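Local coordinates for protein putative tagatose-6-phosphate ketose/aldose isomerase (Escherichia coli, PDB 3C3J) that belongs to the sugar isomerase (SIS) family and folds as two SIS domains, each built round a parallel beta-sheet flanked by helices, at residues A[21-26]-A[175-180]; A[13-18]-A[166-171]; A[69-74]-A[182-187]; A[233-238]-A[333-338]; A[137-140]-A[146-149]. All blocks are in the same frame, centred on the assembly; numbering follows the deposited sequence.

Contact 1: A[21-26]-A[175-180]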
# COMPACT_ATOMS: atom_id res chain seq x y z
N ARG A 21 14.74 -18.40 -15.01
CA ARG A 21 14.54 -19.78 -15.46
C ARG A 21 14.80 -20.85 -14.39
O ARG A 21 14.19 -21.91 -14.45
CB ARG A 21 15.37 -20.06 -16.70
CG ARG A 21 14.91 -19.29 -17.91
CD ARG A 21 15.73 -19.69 -19.12
NE ARG A 21 15.32 -19.05 -20.37
CZ ARG A 21 14.27 -19.42 -21.10
NH1 ARG A 21 13.46 -20.37 -20.68
NH2 ARG A 21 14.00 -18.81 -22.25
N HIS A 22 15.69 -20.60 -13.43
CA HIS A 22 15.98 -21.58 -12.37
C HIS A 22 15.02 -21.56 -11.17
O HIS A 22 15.21 -22.28 -10.19
CB HIS A 22 17.47 -21.57 -11.95
CG HIS A 22 17.93 -20.41 -11.12
ND1 HIS A 22 17.15 -19.77 -10.18
CD2 HIS A 22 19.16 -19.83 -11.04
CE1 HIS A 22 17.87 -18.84 -9.57
NE2 HIS A 22 19.09 -18.85 -10.08
N GLN A 23 13.96 -20.76 -11.26
CA GLN A 23 12.98 -20.65 -10.18
C GLN A 23 12.25 -21.95 -9.78
O GLN A 23 12.33 -22.34 -8.60
CB GLN A 23 12.01 -19.53 -10.48
CG GLN A 23 12.60 -18.17 -10.14
CD GLN A 23 11.69 -17.04 -10.56
OE1 GLN A 23 11.36 -16.91 -11.75
NE2 GLN A 23 11.25 -16.25 -9.60
N PRO A 24 11.58 -22.63 -10.74
CA PRO A 24 10.88 -23.87 -10.36
C PRO A 24 11.80 -24.87 -9.62
O PRO A 24 11.43 -25.40 -8.57
CB PRO A 24 10.36 -24.41 -11.71
CG PRO A 24 10.26 -23.25 -12.54
CD PRO A 24 11.36 -22.33 -12.17
N ARG A 25 13.03 -25.02 -10.10
CA ARG A 25 13.96 -25.93 -9.48
C ARG A 25 14.37 -25.46 -8.10
O ARG A 25 14.46 -26.25 -7.17
CB ARG A 25 15.21 -26.06 -10.36
CG ARG A 25 16.20 -27.10 -9.89
CD ARG A 25 17.21 -27.33 -10.94
NE ARG A 25 17.95 -26.10 -11.18
CZ ARG A 25 18.87 -25.96 -12.12
NH1 ARG A 25 19.16 -26.96 -12.92
NH2 ARG A 25 19.51 -24.81 -12.24
N ALA A 26 14.60 -24.15 -7.98
CA ALA A 26 14.99 -23.56 -6.69
C ALA A 26 13.87 -23.71 -5.63
O ALA A 26 14.15 -23.99 -4.45
CB ALA A 26 15.38 -22.08 -6.87
N SER A 175 15.16 -14.96 -5.79
CA SER A 175 15.28 -14.69 -4.34
C SER A 175 13.87 -14.47 -3.74
O SER A 175 13.46 -15.18 -2.82
CB SER A 175 16.21 -13.51 -4.08
OG SER A 175 15.82 -12.38 -4.84
N ILE A 176 13.12 -13.54 -4.32
CA ILE A 176 11.79 -13.23 -3.83
C ILE A 176 10.85 -14.44 -3.90
O ILE A 176 10.22 -14.79 -2.92
CB ILE A 176 11.16 -11.95 -4.48
CG1 ILE A 176 9.74 -11.72 -3.94
CG2 ILE A 176 11.11 -12.00 -6.00
CD1 ILE A 176 8.65 -12.43 -4.65
N THR A 177 10.74 -15.09 -5.05
CA THR A 177 9.81 -16.22 -5.17
C THR A 177 10.21 -17.40 -4.25
O THR A 177 9.33 -18.04 -3.64
CB THR A 177 9.61 -16.66 -6.63
OG1 THR A 177 10.87 -17.08 -7.19
CG2 THR A 177 8.94 -15.49 -7.45
N THR A 178 11.50 -17.65 -4.09
CA THR A 178 11.90 -18.77 -3.24
C THR A 178 11.67 -18.47 -1.76
O THR A 178 11.18 -19.33 -1.01
CB THR A 178 13.36 -19.25 -3.55
OG1 THR A 178 13.50 -19.45 -4.97
CG2 THR A 178 13.65 -20.57 -2.80
N MSE A 179 11.93 -17.23 -1.35
CA MSE A 179 11.63 -16.80 0.01
C MSE A 179 10.13 -16.88 0.29
O MSE A 179 9.74 -17.33 1.36
CB MSE A 179 12.16 -15.38 0.27
CG MSE A 179 13.68 -15.36 0.41
SE MSE A 179 14.42 -13.61 0.95
CE MSE A 179 13.63 -12.52 -0.40
N MSE A 180 9.31 -16.47 -0.69
CA MSE A 180 7.88 -16.51 -0.54
C MSE A 180 7.33 -17.93 -0.37
O MSE A 180 6.53 -18.19 0.52
CB MSE A 180 7.19 -15.82 -1.71
CG MSE A 180 5.68 -15.75 -1.53
SE MSE A 180 4.89 -14.32 -2.59
CE MSE A 180 5.51 -14.87 -4.41
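Q23 and T177 meet with their side chains crossing at about a right angle, the extended glutamine bringing its amide end up to the threonine hydroxyl. Q23 CG lies 3.6 Å from T177 OG1. One turn further along, A26 points its methyl at the other helix and CB rests 3.7 Å from T178 OG1. The T178 methyl CG2 lies 3.8 Å from A26 O.

The hydroxyls are placed by bonds beyond these pairs. T178 OG1 is turned back beside its own backbone N (chi1 -50°) and is hydrogen-bonded to S174 O. T177 OG1 is hydrogen-bonded to W27 NE1, a residue of helix 23-49, and makes a weak bond to T173 O. H22 sits at the N-cap of helix 23-49, its O taking A26 N at 3.0 Å, which sets the first turn that carries A26. Helix 335-356 closes over the pair, with M344 against Q23 and Q347 against T177.

The chemistry is that of a buried, uncharged seam in which two threonines meet a glutamine and an alanine: T178 spends its hydroxyl on its own helix, whereas T177 also uses its hydroxyl to bind helix 174-187 to helix 23-49.

Contact 2: A[13-18]-A[166-171]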
# COMPACT_ATOMS: atom_id res chain seq x y z
N GLY A 13 22.03 -14.00 -22.39
CA GLY A 13 23.31 -13.86 -21.70
C GLY A 13 23.26 -13.11 -20.37
O GLY A 13 24.31 -12.74 -19.83
N THR A 14 22.06 -12.89 -19.83
CA THR A 14 21.87 -12.10 -18.62
C THR A 14 21.72 -13.01 -17.40
O THR A 14 21.18 -14.11 -17.50
CB THR A 14 20.64 -11.13 -18.72
OG1 THR A 14 19.41 -11.87 -18.84
CG2 THR A 14 20.78 -10.18 -19.94
N TRP A 15 22.22 -12.55 -16.26
CA TRP A 15 21.99 -13.22 -14.99
C TRP A 15 20.49 -13.24 -14.67
O TRP A 15 20.01 -14.20 -14.07
CB TRP A 15 22.71 -12.50 -13.84
CG TRP A 15 24.20 -12.58 -13.92
CD1 TRP A 15 25.09 -11.53 -14.03
CD2 TRP A 15 24.98 -13.77 -13.88
NE1 TRP A 15 26.38 -12.03 -14.06
CE2 TRP A 15 26.33 -13.39 -13.96
CE3 TRP A 15 24.66 -15.13 -13.76
CZ2 TRP A 15 27.37 -14.32 -13.95
CZ3 TRP A 15 25.71 -16.06 -13.74
CH2 TRP A 15 27.04 -15.64 -13.83
N THR A 16 19.78 -12.18 -15.06
CA THR A 16 18.35 -12.06 -14.75
C THR A 16 17.57 -13.19 -15.43
O THR A 16 16.74 -13.84 -14.78
CB THR A 16 17.80 -10.64 -15.09
OG1 THR A 16 18.58 -9.65 -14.40
CG2 THR A 16 16.33 -10.49 -14.64
N GLU A 17 17.89 -13.49 -16.69
CA GLU A 17 17.22 -14.59 -17.37
C GLU A 17 17.52 -15.93 -16.72
O GLU A 17 16.61 -16.75 -16.54
CB GLU A 17 17.57 -14.65 -18.86
CG GLU A 17 16.86 -15.81 -19.53
CD GLU A 17 17.16 -15.96 -21.00
OE1 GLU A 17 18.09 -15.28 -21.51
OE2 GLU A 17 16.48 -16.79 -21.63
N GLU A 18 18.79 -16.15 -16.38
CA GLU A 18 19.21 -17.36 -15.68
C GLU A 18 18.43 -17.55 -14.38
O GLU A 18 17.98 -18.64 -14.06
CB GLU A 18 20.71 -17.29 -15.38
CG GLU A 18 21.34 -18.62 -14.94
CD GLU A 18 21.23 -18.91 -13.44
OE1 GLU A 18 21.32 -17.97 -12.64
OE2 GLU A 18 21.06 -20.11 -13.07
N HIS A 166 20.69 -16.37 -4.51
CA HIS A 166 21.36 -15.11 -4.16
C HIS A 166 21.56 -14.39 -5.49
O HIS A 166 22.66 -14.41 -6.06
CB HIS A 166 22.68 -15.34 -3.44
CG HIS A 166 23.30 -14.09 -2.87
ND1 HIS A 166 24.30 -14.13 -1.93
CD2 HIS A 166 23.05 -12.78 -3.09
CE1 HIS A 166 24.66 -12.89 -1.61
NE2 HIS A 166 23.92 -12.06 -2.31
N ASP A 167 20.48 -13.78 -6.00
CA ASP A 167 20.43 -13.23 -7.35
C ASP A 167 21.53 -12.21 -7.60
O ASP A 167 21.75 -11.30 -6.77
CB ASP A 167 19.07 -12.56 -7.63
CG ASP A 167 17.90 -13.54 -7.68
OD1 ASP A 167 18.07 -14.72 -8.10
OD2 ASP A 167 16.78 -13.10 -7.32
N ARG A 168 22.24 -12.38 -8.71
CA ARG A 168 23.26 -11.44 -9.18
C ARG A 168 22.63 -10.23 -9.88
O ARG A 168 23.16 -9.12 -9.81
CB ARG A 168 24.24 -12.12 -10.14
CG ARG A 168 25.12 -13.18 -9.52
CD ARG A 168 26.05 -13.77 -10.56
NE ARG A 168 26.82 -14.90 -10.05
CZ ARG A 168 27.89 -14.79 -9.27
NH1 ARG A 168 28.53 -15.87 -8.85
NH2 ARG A 168 28.31 -13.62 -8.88
N GLY A 169 21.51 -10.45 -10.57
CA GLY A 169 20.74 -9.36 -11.18
C GLY A 169 20.31 -8.33 -10.15
O GLY A 169 19.97 -8.69 -9.01
N PHE A 170 20.37 -7.06 -10.54
CA PHE A 170 19.84 -5.93 -9.77
C PHE A 170 18.41 -6.21 -9.26
O PHE A 170 18.09 -6.01 -8.09
CB PHE A 170 19.81 -4.69 -10.70
CG PHE A 170 19.10 -3.51 -10.13
CD1 PHE A 170 19.65 -2.82 -9.06
CD2 PHE A 170 17.90 -3.07 -10.66
CE1 PHE A 170 18.99 -1.72 -8.53
CE2 PHE A 170 17.24 -1.98 -10.14
CZ PHE A 170 17.77 -1.30 -9.08
N ALA A 171 17.56 -6.63 -10.19
CA ALA A 171 16.16 -6.91 -9.93
C ALA A 171 16.03 -8.34 -9.39
O ALA A 171 16.44 -9.29 -10.05
CB ALA A 171 15.37 -6.76 -11.21
O HOH W 1 18.31 -7.34 -12.90
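The W15 indole has R168 laid over one face: CD of the arginine sits above the middle of the six-membered ring, 3.4 Å from its centroid and only 12° off the normal, a CH-pi contact. Closer to the backbone, R168 CB covers the pyrrole part, 3.8 Å from W15 CG. The arginine chain, extended from CG to NE, runs along the indole towards W15 CH2, which R168 NE approaches to 3.9 Å. The guanidinium follows over the same face as a cation-pi partner, CZ 5.0 Å from the ring centroid, but its plane is tilted 40° against the ring and is not stacked flat. Both residues lie at the protein surface.

Deeper in, T16 OG1 comes within 3.9 Å of G169 CA, a close backbone approach allowed by the lack of a side chain there. The hydroxyl accepts from a water at 2.8 Å, and the same water takes the amide N of A171 at 2.9 Å; D362 OD1 is a further hydrogen-bond partner of OG1. The carboxylate of E19 bonds the successive amides of R168 and G169, fixing the loop beneath the arginine.

T14 caps the helix, its OG1 accepting from E17 N. The arrangement is thus that of an N-capped N-terminal helix, 15-21, laid against the irregular connection that leads from strand 159-160 to helix 174-187 in the first SIS domain, with D362, beyond helix 335-356, joining from the C-terminal side.

Contact 3: A[69-74]-A[182-187]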
# COMPACT_ATOMS: atom_id res chain seq x y z
N ASP A 69 2.95 -8.53 1.62
CA ASP A 69 1.77 -7.98 0.94
C ASP A 69 0.96 -9.07 0.25
O ASP A 69 -0.29 -9.05 0.30
CB ASP A 69 2.14 -6.89 -0.05
CG ASP A 69 2.66 -5.61 0.63
OD1 ASP A 69 2.50 -5.46 1.85
OD2 ASP A 69 3.25 -4.76 -0.08
N ILE A 70 1.65 -10.03 -0.37
CA ILE A 70 0.96 -11.14 -1.05
C ILE A 70 0.40 -12.16 -0.05
O ILE A 70 -0.76 -12.58 -0.19
CB ILE A 70 1.87 -11.81 -2.07
CG1 ILE A 70 2.31 -10.79 -3.14
CG2 ILE A 70 1.16 -12.99 -2.76
CD1 ILE A 70 3.46 -11.25 -4.00
N ILE A 71 1.17 -12.55 0.96
CA ILE A 71 0.84 -13.73 1.76
C ILE A 71 0.36 -13.51 3.19
O ILE A 71 -0.19 -14.45 3.76
CB ILE A 71 2.00 -14.78 1.76
CG1 ILE A 71 3.21 -14.33 2.59
CG2 ILE A 71 2.42 -15.18 0.33
CD1 ILE A 71 4.32 -15.40 2.67
N ALA A 72 0.62 -12.34 3.81
CA ALA A 72 0.27 -12.14 5.23
C ALA A 72 -1.24 -12.32 5.51
O ALA A 72 -1.63 -13.02 6.46
CB ALA A 72 0.79 -10.79 5.73
N PRO A 73 -2.11 -11.72 4.68
CA PRO A 73 -3.54 -11.89 4.96
C PRO A 73 -3.99 -13.33 4.83
O PRO A 73 -4.70 -13.81 5.70
CB PRO A 73 -4.21 -11.02 3.90
CG PRO A 73 -3.14 -10.02 3.50
CD PRO A 73 -1.89 -10.82 3.53
N TRP A 74 -3.61 -14.01 3.76
CA TRP A 74 -3.90 -15.44 3.64
C TRP A 74 -3.37 -16.25 4.82
O TRP A 74 -4.10 -17.07 5.40
CB TRP A 74 -3.36 -16.01 2.32
CG TRP A 74 -3.75 -17.43 2.16
CD1 TRP A 74 -4.96 -17.90 1.74
CD2 TRP A 74 -2.95 -18.59 2.47
NE1 TRP A 74 -4.97 -19.29 1.76
CE2 TRP A 74 -3.75 -19.73 2.19
CE3 TRP A 74 -1.65 -18.77 2.95
CZ2 TRP A 74 -3.28 -21.04 2.37
CZ3 TRP A 74 -1.17 -20.08 3.11
CH2 TRP A 74 -1.98 -21.19 2.82
N SER A 182 9.04 -20.52 0.57
CA SER A 182 9.57 -21.03 1.84
C SER A 182 8.71 -20.59 3.04
O SER A 182 8.36 -21.41 3.89
CB SER A 182 11.03 -20.64 2.04
OG SER A 182 11.80 -21.05 0.91
N CYS A 183 8.38 -19.30 3.10
CA CYS A 183 7.55 -18.77 4.17
C CYS A 183 6.19 -19.46 4.23
O CYS A 183 5.76 -19.89 5.29
CB CYS A 183 7.37 -17.26 4.06
SG CYS A 183 6.65 -16.53 5.57
N LEU A 184 5.54 -19.63 3.08
CA LEU A 184 4.27 -20.34 3.01
C LEU A 184 4.44 -21.78 3.54
O LEU A 184 3.62 -22.25 4.34
CB LEU A 184 3.77 -20.35 1.57
CG LEU A 184 3.21 -19.05 0.98
CD1 LEU A 184 3.03 -19.22 -0.55
CD2 LEU A 184 1.86 -18.62 1.63
N ALA A 185 5.53 -22.45 3.15
CA ALA A 185 5.78 -23.84 3.54
C ALA A 185 6.06 -23.97 5.01
O ALA A 185 5.69 -24.97 5.61
CB ALA A 185 6.91 -24.45 2.74
N VAL A 186 6.70 -22.97 5.60
CA VAL A 186 7.00 -23.00 7.02
C VAL A 186 5.71 -22.96 7.82
O VAL A 186 5.54 -23.76 8.74
CB VAL A 186 7.94 -21.83 7.46
CG1 VAL A 186 7.91 -21.66 9.01
CG2 VAL A 186 9.40 -22.08 6.94
N PHE A 187 4.79 -22.06 7.45
CA PHE A 187 3.60 -21.81 8.29
C PHE A 187 2.34 -22.54 7.88
O PHE A 187 1.43 -22.68 8.71
CB PHE A 187 3.36 -20.30 8.43
CG PHE A 187 4.46 -19.62 9.18
CD1 PHE A 187 4.52 -19.72 10.56
CD2 PHE A 187 5.48 -18.97 8.51
CE1 PHE A 187 5.55 -19.11 11.28
CE2 PHE A 187 6.52 -18.38 9.20
CZ PHE A 187 6.56 -18.47 10.61
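C183, which meets I71 across the contact, has its carbonyl O bonded by two amides of its own helix, F187 N at 3.2 Å and, by a weak bond, V186 N. These bonds belong to the last turn of helix 174-187, from which C183 and L184 reach over to helix 63-79.

I71 and L184 carry the contact between them. The CG1 branch of I71 stands between the backbone N and the carbonyl carbon (chi1 71°), which sends CD1 out to C183, 3.8 Å from CB and 3.9 Å from SG. The other branch, CG2, packs on L184 CD2 at 3.7 Å. With CG anti to the backbone N (chi1 -176°), W74 brings CZ3 to within 3.7 Å of that same leucine methyl; the two side chains cross at about a right angle and the methyl approaches the ring obliquely. L184 CD2 is thereby shared between an aliphatic branch and an aromatic ring.

The two helices are neighbours in the alpha/beta layering of the first SIS domain and run nearly parallel, their short segments 14° apart with axes 10.9 Å from each other. C183 also touches F110 of the central strand 105-111, tying the pair to the parallel sheet. Helix 63-79 is kinked here, where P73 N and W74 N have no bond to the preceding turn. The W74 ring also stacks on H78 and touches V336 of helix 335-356, while F340 of that helix packs on L184. P73 lies against D97 of the second subunit.

Contact 4: A[233-238]-A[333-338]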
# COMPACT_ATOMS: atom_id res chain seq x y z
N GLY A 233 -6.99 -8.40 -3.51
CA GLY A 233 -6.49 -8.97 -2.25
C GLY A 233 -4.98 -8.99 -2.28
O GLY A 233 -4.34 -8.02 -2.70
N GLY A 234 -4.40 -10.13 -1.90
CA GLY A 234 -2.96 -10.31 -1.93
C GLY A 234 -2.31 -10.27 -3.31
O GLY A 234 -1.12 -10.01 -3.42
N LEU A 235 -3.08 -10.52 -4.37
CA LEU A 235 -2.53 -10.38 -5.72
C LEU A 235 -2.20 -8.94 -6.08
O LEU A 235 -1.47 -8.70 -7.04
CB LEU A 235 -3.46 -10.96 -6.77
CG LEU A 235 -3.66 -12.47 -6.74
CD1 LEU A 235 -4.73 -12.86 -7.77
CD2 LEU A 235 -2.33 -13.24 -6.97
N GLN A 236 -2.72 -7.98 -5.32
CA GLN A 236 -2.27 -6.61 -5.47
C GLN A 236 -0.75 -6.51 -5.18
O GLN A 236 -0.03 -5.75 -5.85
CB GLN A 236 -3.08 -5.61 -4.62
CG GLN A 236 -2.64 -4.19 -4.95
CD GLN A 236 -3.36 -3.08 -4.24
OE1 GLN A 236 -4.32 -3.29 -3.43
NE2 GLN A 236 -2.89 -1.86 -4.51
N GLY A 237 -0.27 -7.28 -4.20
CA GLY A 237 1.17 -7.34 -3.95
C GLY A 237 1.97 -7.89 -5.13
O GLY A 237 3.08 -7.43 -5.40
N ALA A 238 1.42 -8.89 -5.82
CA ALA A 238 2.02 -9.40 -7.06
C ALA A 238 2.03 -8.33 -8.15
O ALA A 238 3.04 -8.16 -8.88
CB ALA A 238 1.27 -10.66 -7.53
N PHE A 333 -5.62 -23.88 -8.22
CA PHE A 333 -4.64 -23.19 -7.40
C PHE A 333 -5.37 -22.12 -6.58
O PHE A 333 -6.29 -21.46 -7.07
CB PHE A 333 -3.60 -22.45 -8.27
CG PHE A 333 -2.46 -23.30 -8.79
CD1 PHE A 333 -2.58 -24.67 -8.97
CD2 PHE A 333 -1.27 -22.67 -9.19
CE1 PHE A 333 -1.53 -25.42 -9.48
CE2 PHE A 333 -0.23 -23.39 -9.73
CZ PHE A 333 -0.36 -24.78 -9.88
N ILE A 334 -4.93 -21.91 -5.35
CA ILE A 334 -5.38 -20.78 -4.57
C ILE A 334 -4.56 -19.53 -4.96
O ILE A 334 -3.57 -19.64 -5.71
CB ILE A 334 -5.31 -21.06 -3.06
CG1 ILE A 334 -3.88 -21.34 -2.60
CG2 ILE A 334 -6.25 -22.24 -2.66
CD1 ILE A 334 -3.74 -21.53 -1.06
N ASP A 335 -4.97 -18.35 -4.52
CA ASP A 335 -4.34 -17.14 -5.05
C ASP A 335 -2.87 -17.00 -4.69
O ASP A 335 -2.10 -16.50 -5.50
CB ASP A 335 -5.14 -15.88 -4.74
CG ASP A 335 -6.30 -15.66 -5.72
OD1 ASP A 335 -6.30 -16.25 -6.83
OD2 ASP A 335 -7.23 -14.87 -5.38
N VAL A 336 -2.47 -17.45 -3.51
CA VAL A 336 -1.05 -17.36 -3.16
C VAL A 336 -0.19 -18.28 -4.05
O VAL A 336 0.99 -17.98 -4.29
CB VAL A 336 -0.76 -17.60 -1.65
CG1 VAL A 336 -1.38 -16.47 -0.76
CG2 VAL A 336 -1.22 -19.04 -1.19
N GLU A 337 -0.76 -19.39 -4.53
CA GLU A 337 -0.11 -20.25 -5.53
C GLU A 337 -0.06 -19.60 -6.90
O GLU A 337 0.99 -19.62 -7.54
CB GLU A 337 -0.80 -21.61 -5.61
CG GLU A 337 -0.62 -22.43 -4.31
CD GLU A 337 -1.37 -23.76 -4.34
OE1 GLU A 337 -2.49 -23.77 -4.91
OE2 GLU A 337 -0.86 -24.77 -3.78
N GLN A 338 -1.18 -19.02 -7.33
CA GLN A 338 -1.26 -18.24 -8.58
C GLN A 338 -0.26 -17.09 -8.70
O GLN A 338 0.16 -16.76 -9.81
CB GLN A 338 -2.63 -17.58 -8.71
CG GLN A 338 -3.76 -18.51 -9.10
CD GLN A 338 -4.80 -17.80 -9.96
OE1 GLN A 338 -5.40 -16.77 -9.57
NE2 GLN A 338 -5.02 -18.33 -11.13
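Van der Waals contact is what joins L235 and D335, whose side chains cross at about a right angle. L235 CG stands beside the backbone N (chi1 -66°), and its two methyls split the work. CD1 goes to the carboxylate, nearly equidistant from its atoms, with D335 CG at 3.8 Å and D335 OD1 at 3.9 Å, so it rests on the group as a whole and not on one oxygen. CD2 turns to the backbone and lies 3.6 Å from D335 O. The amide end of Q338, a turn later, skirts CD1 more loosely.

The polar bonds run elsewhere. D335 has its two oxygens hydrogen-bonded outside the contact, OD2 to S283 OG and OD1 to S284 N, which hold the carboxylate in place while the leucine packs on it. At the start of the second helix I334 occupies the N-cap, and its amide gives a bond of 3.1 Å to E337 OE1, fairly straight at 156°. This is one of the two bonds of a capping box, E337 side chain to N-cap amide; the isoleucine has no side-chain acceptor for the return bond, and the box is incomplete. E337 OE1 also forms a salt bridge with R331.

Backbone bonds shape the first segment: Q236 N reaches G233 O at 3.1 Å and G237 N reaches G234 O at 3.0 Å, beginning at G233, a glycine with positive phi. Strand 226-231, this glycine turn and helix 235-249 form a strand-turn-helix unit of the second SIS domain, here packed against the start of its last helix, 335-356, near W74 of the first domain.

Contact 5: A[137-140]-A[146-149]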
# COMPACT_ATOMS: atom_id res chain seq x y z
N PRO A 137 14.71 -15.10 10.30
CA PRO A 137 15.15 -14.58 9.01
C PRO A 137 15.08 -15.63 7.91
O PRO A 137 15.40 -16.81 8.13
CB PRO A 137 16.59 -14.14 9.26
CG PRO A 137 16.77 -14.23 10.75
CD PRO A 137 15.81 -15.19 11.27
N ILE A 138 14.64 -15.20 6.73
CA ILE A 138 14.60 -16.03 5.53
C ILE A 138 15.46 -15.27 4.53
O ILE A 138 15.08 -14.17 4.08
CB ILE A 138 13.16 -16.26 5.04
CG1 ILE A 138 12.36 -16.97 6.13
CG2 ILE A 138 13.13 -17.06 3.73
CD1 ILE A 138 10.84 -17.28 5.81
N THR A 139 16.61 -15.84 4.22
CA THR A 139 17.68 -15.10 3.56
C THR A 139 18.50 -15.97 2.58
O THR A 139 18.58 -17.18 2.72
CB THR A 139 18.60 -14.43 4.65
OG1 THR A 139 19.60 -13.62 4.03
CG2 THR A 139 19.26 -15.48 5.56
N CYS A 140 19.10 -15.31 1.59
CA CYS A 140 19.85 -16.00 0.52
C CYS A 140 21.38 -15.98 0.68
O CYS A 140 22.07 -16.53 -0.17
CB CYS A 140 19.44 -15.44 -0.86
SG CYS A 140 17.63 -15.46 -1.15
N LEU A 146 21.87 -10.98 8.72
CA LEU A 146 20.62 -11.62 9.13
C LEU A 146 20.85 -13.06 9.54
O LEU A 146 20.40 -13.50 10.62
CB LEU A 146 19.56 -11.59 8.01
CG LEU A 146 18.69 -10.37 7.78
CD1 LEU A 146 17.67 -10.63 6.60
CD2 LEU A 146 18.01 -9.90 9.06
N TYR A 147 21.56 -13.81 8.69
CA TYR A 147 21.79 -15.22 8.96
C TYR A 147 22.71 -15.38 10.19
O TYR A 147 22.41 -16.10 11.12
CB TYR A 147 22.37 -15.95 7.74
CG TYR A 147 22.30 -17.44 7.88
CD1 TYR A 147 21.08 -18.10 7.76
CD2 TYR A 147 23.44 -18.20 8.17
CE1 TYR A 147 20.99 -19.46 7.91
CE2 TYR A 147 23.36 -19.59 8.33
CZ TYR A 147 22.13 -20.19 8.19
OH TYR A 147 21.98 -21.54 8.33
N GLN A 148 23.83 -14.69 10.15
CA GLN A 148 24.86 -14.84 11.20
C GLN A 148 24.39 -14.36 12.58
O GLN A 148 24.60 -15.05 13.60
CB GLN A 148 26.14 -14.14 10.76
CG GLN A 148 26.87 -14.88 9.65
CD GLN A 148 27.40 -16.25 10.08
OE1 GLN A 148 27.79 -16.46 11.24
NE2 GLN A 148 27.43 -17.18 9.14
N ASN A 149 23.70 -13.22 12.63
CA ASN A 149 23.19 -12.74 13.92
C ASN A 149 22.20 -13.72 14.49
O ASN A 149 22.19 -13.96 15.70
CB ASN A 149 22.58 -11.36 13.80
CG ASN A 149 23.60 -10.29 13.46
OD1 ASN A 149 24.77 -10.42 13.79
ND2 ASN A 149 23.16 -9.23 12.79
O HOH W 2 21.86 -13.38 5.58
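L146 packs on P137 and T139 of the neighbouring strand. Its CB lies 4.1 Å from P137 CB, an apolar meeting of two side chains that point at each other, and its backbone O comes 3.7 Å from P137 CG, so the proline ring sits against the helix backbone as well as against the leucine. With CG beside the backbone N (chi1 -82°), the branched end reaches across toward the strand, CD1 making a looser approach of 4.4 Å to T139 CB. L146 also touches S109 on strand 105-111.

Helix 145-151 is the crossover of the beta-alpha-beta unit that leaves strand 133-139 and returns through strand 159-160, at one edge of the parallel sheet of the first SIS domain. P137 and T139 point toward the helix, while I138 between them points away, to M179 and C183 of helix 174-187.

Y147 follows with its CB 3.8 Å from T139 CG2 and its ring reached obliquely through CD1; the two side chains cross at about a right angle. The T139 torsion (chi1 -176°) sets CG2 between the backbone N and the carbonyl carbon, on the side of the tyrosine, and OG1 opposite the backbone N. The hydroxyl accepts from a water at 2.8 Å and is hydrogen-bonded to G111 O besides. That water accepts in turn from Y147 N at 3.2 Å, bridging strand and helix.

How the contacts relate
From the N terminus, contact 2 opens first, then contacts 1 and 3; their second halves come in the same order, at 166-171, 175-180 and 182-187, so the three loops cross one another. Contacts 1 and 3 share helix 174-187, with M180 packing on I70 and I71, and D167 of contact 2 probably bonds S175 of contact 1. Contact 5 closes a short loop nested inside all three, and its I138 and C140 rest on helix 174-187. Contact 4 lies in series, closing a loop within the second SIS domain, yet it touches contact 3 through I70 and W74, where the two domains meet.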